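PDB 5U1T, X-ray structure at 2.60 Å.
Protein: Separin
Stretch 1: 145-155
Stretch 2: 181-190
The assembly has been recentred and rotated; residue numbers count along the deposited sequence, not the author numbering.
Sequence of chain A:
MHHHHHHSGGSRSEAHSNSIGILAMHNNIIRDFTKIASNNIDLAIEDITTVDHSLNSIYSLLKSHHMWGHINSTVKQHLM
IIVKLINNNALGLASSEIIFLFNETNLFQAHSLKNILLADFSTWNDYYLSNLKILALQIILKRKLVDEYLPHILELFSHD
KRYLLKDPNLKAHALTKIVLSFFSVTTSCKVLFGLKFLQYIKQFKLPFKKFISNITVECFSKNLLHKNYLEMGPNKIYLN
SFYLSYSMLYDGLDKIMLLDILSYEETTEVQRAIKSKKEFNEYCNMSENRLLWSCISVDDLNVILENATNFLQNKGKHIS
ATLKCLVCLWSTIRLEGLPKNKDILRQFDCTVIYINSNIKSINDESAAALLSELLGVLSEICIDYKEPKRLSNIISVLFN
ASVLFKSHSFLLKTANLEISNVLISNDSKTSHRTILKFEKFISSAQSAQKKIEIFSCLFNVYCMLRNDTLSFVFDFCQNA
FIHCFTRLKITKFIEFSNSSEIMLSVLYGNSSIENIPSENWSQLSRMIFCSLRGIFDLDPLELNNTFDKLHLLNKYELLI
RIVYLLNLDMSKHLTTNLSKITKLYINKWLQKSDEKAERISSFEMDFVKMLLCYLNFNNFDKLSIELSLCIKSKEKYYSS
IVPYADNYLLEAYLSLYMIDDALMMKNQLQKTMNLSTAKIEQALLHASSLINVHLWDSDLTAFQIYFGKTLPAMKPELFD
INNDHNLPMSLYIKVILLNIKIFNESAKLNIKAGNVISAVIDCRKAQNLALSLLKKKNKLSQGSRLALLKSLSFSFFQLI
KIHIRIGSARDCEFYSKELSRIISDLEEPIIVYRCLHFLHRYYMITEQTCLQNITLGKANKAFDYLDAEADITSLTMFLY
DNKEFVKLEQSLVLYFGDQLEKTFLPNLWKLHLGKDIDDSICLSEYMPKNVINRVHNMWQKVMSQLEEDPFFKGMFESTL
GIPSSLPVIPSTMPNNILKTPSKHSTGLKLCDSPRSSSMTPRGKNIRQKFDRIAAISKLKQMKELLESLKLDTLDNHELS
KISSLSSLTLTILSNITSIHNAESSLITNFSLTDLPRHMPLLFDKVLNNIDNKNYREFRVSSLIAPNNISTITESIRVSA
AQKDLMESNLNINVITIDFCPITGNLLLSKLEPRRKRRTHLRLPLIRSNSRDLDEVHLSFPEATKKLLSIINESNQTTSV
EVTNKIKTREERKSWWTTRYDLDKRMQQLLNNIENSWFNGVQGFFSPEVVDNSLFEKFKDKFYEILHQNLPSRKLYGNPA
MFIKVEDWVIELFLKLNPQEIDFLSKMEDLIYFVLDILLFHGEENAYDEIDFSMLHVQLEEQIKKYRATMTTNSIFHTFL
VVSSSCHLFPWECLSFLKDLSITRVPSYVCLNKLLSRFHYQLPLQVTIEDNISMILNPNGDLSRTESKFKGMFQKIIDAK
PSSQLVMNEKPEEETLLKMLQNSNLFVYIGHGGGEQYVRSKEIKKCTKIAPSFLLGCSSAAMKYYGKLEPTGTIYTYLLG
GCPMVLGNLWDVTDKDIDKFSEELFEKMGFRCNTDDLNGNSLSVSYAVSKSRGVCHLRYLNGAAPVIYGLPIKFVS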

# COMPACT_ATOMS: atom_id res chain seq x y z
N LEU A 145 -48.86 53.48 29.50
CA LEU A 145 -48.96 53.44 28.04
C LEU A 145 -49.94 52.37 27.59
O LEU A 145 -49.86 51.88 26.47
CB LEU A 145 -47.59 53.18 27.41
CG LEU A 145 -46.55 54.25 27.70
CD1 LEU A 145 -45.20 53.81 27.15
CD2 LEU A 145 -46.99 55.61 27.14
N VAL A 146 -50.88 52.03 28.47
CA VAL A 146 -51.78 50.93 28.19
C VAL A 146 -52.64 51.25 26.98
O VAL A 146 -52.82 50.41 26.10
CB VAL A 146 -52.64 50.59 29.43
CG1 VAL A 146 -53.63 49.49 29.11
CG2 VAL A 146 -51.75 50.17 30.60
N ASP A 147 -53.13 52.48 26.90
CA ASP A 147 -53.95 52.91 25.77
C ASP A 147 -53.28 52.70 24.40
O ASP A 147 -53.91 52.18 23.47
CB ASP A 147 -54.34 54.39 25.94
CG ASP A 147 -55.66 54.58 26.69
OD1 ASP A 147 -56.33 53.55 26.98
OD2 ASP A 147 -56.04 55.75 26.98
N GLU A 148 -52.02 53.10 24.26
CA GLU A 148 -51.31 52.98 22.99
C GLU A 148 -50.91 51.54 22.70
O GLU A 148 -50.73 51.16 21.54
CB GLU A 148 -50.07 53.87 22.96
CG GLU A 148 -49.50 54.25 24.33
CD GLU A 148 -50.30 55.36 25.01
OE1 GLU A 148 -49.90 56.54 24.92
OE2 GLU A 148 -51.33 55.04 25.63
N TYR A 149 -50.76 50.73 23.74
CA TYR A 149 -50.36 49.35 23.54
C TYR A 149 -51.55 48.43 23.34
O TYR A 149 -51.38 47.24 23.08
CB TYR A 149 -49.53 48.87 24.72
CG TYR A 149 -48.04 49.00 24.52
CD1 TYR A 149 -47.39 50.16 24.89
CD2 TYR A 149 -47.30 47.97 23.98
CE1 TYR A 149 -46.03 50.30 24.73
CE2 TYR A 149 -45.93 48.10 23.80
CZ TYR A 149 -45.30 49.27 24.18
OH TYR A 149 -43.94 49.42 24.02
N LEU A 150 -52.75 49.00 23.45
CA LEU A 150 -53.96 48.20 23.66
C LEU A 150 -54.17 47.07 22.65
O LEU A 150 -54.35 45.93 23.06
CB LEU A 150 -55.20 49.11 23.69
CG LEU A 150 -56.52 48.34 23.73
CD1 LEU A 150 -56.61 47.41 24.94
CD2 LEU A 150 -57.67 49.31 23.71
N PRO A 151 -54.13 47.35 21.33
CA PRO A 151 -54.32 46.23 20.40
C PRO A 151 -53.24 45.15 20.50
O PRO A 151 -53.51 43.98 20.22
CB PRO A 151 -54.28 46.90 19.02
CG PRO A 151 -53.47 48.13 19.25
CD PRO A 151 -53.84 48.61 20.61
N HIS A 152 -52.04 45.52 20.90
CA HIS A 152 -51.00 44.51 21.07
C HIS A 152 -51.19 43.69 22.33
O HIS A 152 -50.89 42.49 22.37
CB HIS A 152 -49.63 45.17 21.09
CG HIS A 152 -49.40 46.06 19.92
ND1 HIS A 152 -49.68 45.68 18.63
CD2 HIS A 152 -48.91 47.32 19.85
CE1 HIS A 152 -49.38 46.66 17.81
NE2 HIS A 152 -48.91 47.67 18.52
N ILE A 153 -51.68 44.33 23.38
CA ILE A 153 -51.89 43.64 24.63
C ILE A 153 -53.07 42.71 24.47
O ILE A 153 -53.07 41.58 24.97
CB ILE A 153 -52.10 44.63 25.77
CG1 ILE A 153 -50.74 45.17 26.20
CG2 ILE A 153 -52.74 43.96 26.96
CD1 ILE A 153 -50.82 46.50 26.84
N LEU A 154 -54.07 43.16 23.72
CA LEU A 154 -55.20 42.31 23.41
C LEU A 154 -54.74 41.12 22.54
O LEU A 154 -55.06 39.98 22.86
CB LEU A 154 -56.31 43.10 22.72
CG LEU A 154 -57.02 44.12 23.62
CD1 LEU A 154 -58.13 44.87 22.89
CD2 LEU A 154 -57.54 43.48 24.90
N GLU A 155 -53.98 41.39 21.48
CA GLU A 155 -53.47 40.34 20.58
C GLU A 155 -52.68 39.26 21.33
O GLU A 155 -52.89 38.05 21.13
CB GLU A 155 -52.60 40.97 19.47
CG GLU A 155 -51.61 40.01 18.80
CD GLU A 155 -52.26 38.98 17.86
OE1 GLU A 155 -51.53 38.11 17.33
OE2 GLU A 155 -53.50 39.05 17.66
N SER A 181 -54.87 44.44 36.94
CA SER A 181 -54.43 45.81 36.97
C SER A 181 -54.60 46.49 35.62
O SER A 181 -54.82 47.68 35.55
CB SER A 181 -53.02 45.92 37.53
OG SER A 181 -52.10 45.98 36.49
N PHE A 182 -54.50 45.74 34.54
CA PHE A 182 -54.74 46.31 33.24
C PHE A 182 -56.22 46.60 33.12
O PHE A 182 -56.63 47.62 32.61
CB PHE A 182 -54.27 45.36 32.15
CG PHE A 182 -52.91 45.68 31.63
CD1 PHE A 182 -51.82 45.58 32.45
CD2 PHE A 182 -52.74 46.09 30.34
CE1 PHE A 182 -50.57 45.88 32.00
CE2 PHE A 182 -51.48 46.40 29.88
CZ PHE A 182 -50.40 46.29 30.70
N PHE A 183 -57.03 45.68 33.62
CA PHE A 183 -58.46 45.82 33.59
C PHE A 183 -58.82 47.07 34.32
O PHE A 183 -59.67 47.83 33.90
CB PHE A 183 -59.08 44.64 34.28
CG PHE A 183 -60.47 44.87 34.76
CD1 PHE A 183 -61.52 44.87 33.87
CD2 PHE A 183 -60.73 45.03 36.09
CE1 PHE A 183 -62.80 45.06 34.31
CE2 PHE A 183 -62.01 45.22 36.54
CZ PHE A 183 -63.04 45.24 35.65
N SER A 184 -58.16 47.29 35.43
CA SER A 184 -58.41 48.48 36.22
C SER A 184 -58.14 49.78 35.44
O SER A 184 -59.03 50.63 35.34
CB SER A 184 -57.56 48.46 37.49
OG SER A 184 -57.41 49.78 37.99
N VAL A 185 -56.94 49.93 34.88
CA VAL A 185 -56.53 51.23 34.32
C VAL A 185 -57.03 51.51 32.91
O VAL A 185 -57.02 52.66 32.48
CB VAL A 185 -55.00 51.38 34.29
CG1 VAL A 185 -54.43 51.42 35.69
CG2 VAL A 185 -54.38 50.27 33.49
N THR A 186 -57.45 50.47 32.18
CA THR A 186 -57.78 50.66 30.77
C THR A 186 -59.06 51.49 30.59
O THR A 186 -60.02 51.39 31.37
CB THR A 186 -57.92 49.30 30.04
OG1 THR A 186 -58.20 49.52 28.66
CG2 THR A 186 -59.03 48.47 30.65
N THR A 187 -59.05 52.33 29.56
CA THR A 187 -60.20 53.16 29.26
C THR A 187 -61.10 52.45 28.26
O THR A 187 -62.15 52.97 27.87
CB THR A 187 -59.80 54.56 28.72
OG1 THR A 187 -58.89 54.43 27.63
CG2 THR A 187 -59.14 55.41 29.80
N SER A 188 -60.70 51.25 27.84
CA SER A 188 -61.54 50.45 26.96
C SER A 188 -61.35 48.95 27.15
O SER A 188 -60.39 48.50 27.77
CB SER A 188 -61.27 50.81 25.51
OG SER A 188 -62.19 50.13 24.67
N CYS A 189 -62.29 48.19 26.59
CA CYS A 189 -62.24 46.73 26.59
C CYS A 189 -62.11 46.12 27.98
O CYS A 189 -61.53 45.04 28.12
CB CYS A 189 -61.08 46.23 25.72
SG CYS A 189 -61.19 46.71 24.00
N LYS A 190 -62.64 46.80 28.99
CA LYS A 190 -62.60 46.30 30.37
C LYS A 190 -63.19 44.88 30.45
O LYS A 190 -62.68 44.01 31.17
CB LYS A 190 -63.33 47.27 31.30
CG LYS A 190 -63.13 48.75 30.94
CD LYS A 190 -63.23 49.67 32.15
CE LYS A 190 -62.12 49.41 33.14
NZ LYS A 190 -62.06 50.43 34.22

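The tightest apolar approach in this contact is unusually short: Ile-153 CD1 lies 3.1 Å from Phe-182 CE2, well inside the separation expected for two carbons in comfortable van der Waals contact. At 2.60 Å resolution the value carries coordinate error, and it shows only that the two atoms are modelled in close contact. The methyl sits at the edge of the ring, near its plane, and so meets the ring's rim and not its π face.

The face is engaged by a different residue. Val-146 CG2 stands 4.2 Å from the centroid of the Phe-182 ring and only 25° off the ring normal, the geometry of a CH-π contact. The second methyl of the same valine, Val-146 CG1, comes within 3.7 Å of Phe-182 CD2. Val-146 CG2 also meets Val-185 CG2 at 3.9 Å, so this one buried side chain touches residues a helical turn apart.

The backbone arrangement frames this grouping. The axes of helix 146-155 and helix 181-185 approach no closer than 11.5 Å, with 129° between their N-to-C directions; side chains must therefore span much of the gap. The backbones come nearer where the second helix gives out: Val-146 CA and Thr-186 CA are 6.5 Å apart, and Thr-186, at phi/psi -70/143, is the first residue to leave helical geometry. The first helix is itself kinked at Pro-151 and His-152, where the regular bonds to the turn before are missing: Pro-151 has no amide hydrogen, and His-152 N makes only a weak bond to Tyr-149 O at 2.9 Å.

Beyond Thr-186 the second stretch continues past the first helix as a loop. Here Thr-187 OG1 donates a hydrogen bond to Asp-147 OD1 at 2.8 Å, the sole hydrogen bond between the stretches. A hydroxyl donor suits a carboxylate acceptor, and although the CA-to-CB bond of Asp-147 points sideways, the end of its side chain comes nearer to the loop. Both residues are exposed. Within the loop, Thr-186 OG1 donates to Ser-188 O at 2.6 Å, tying the backbone just after the helix ends.

Farther along, the chemistry is again apolar. Cys-189 directs its CA-to-CB bond toward the first helix, and its SG lies 3.7 Å from Leu-154 CD1 and 4.4 Å from Leu-150 CD2, consistent with a polarizable sulfur packed against leucine methyls. Leu-150 CD2 also reaches Ser-188 CB at 4.3 Å. Altogether 436 Å² is buried, summed over both sides, a modest contact combining apolar packing with one hydrogen bond.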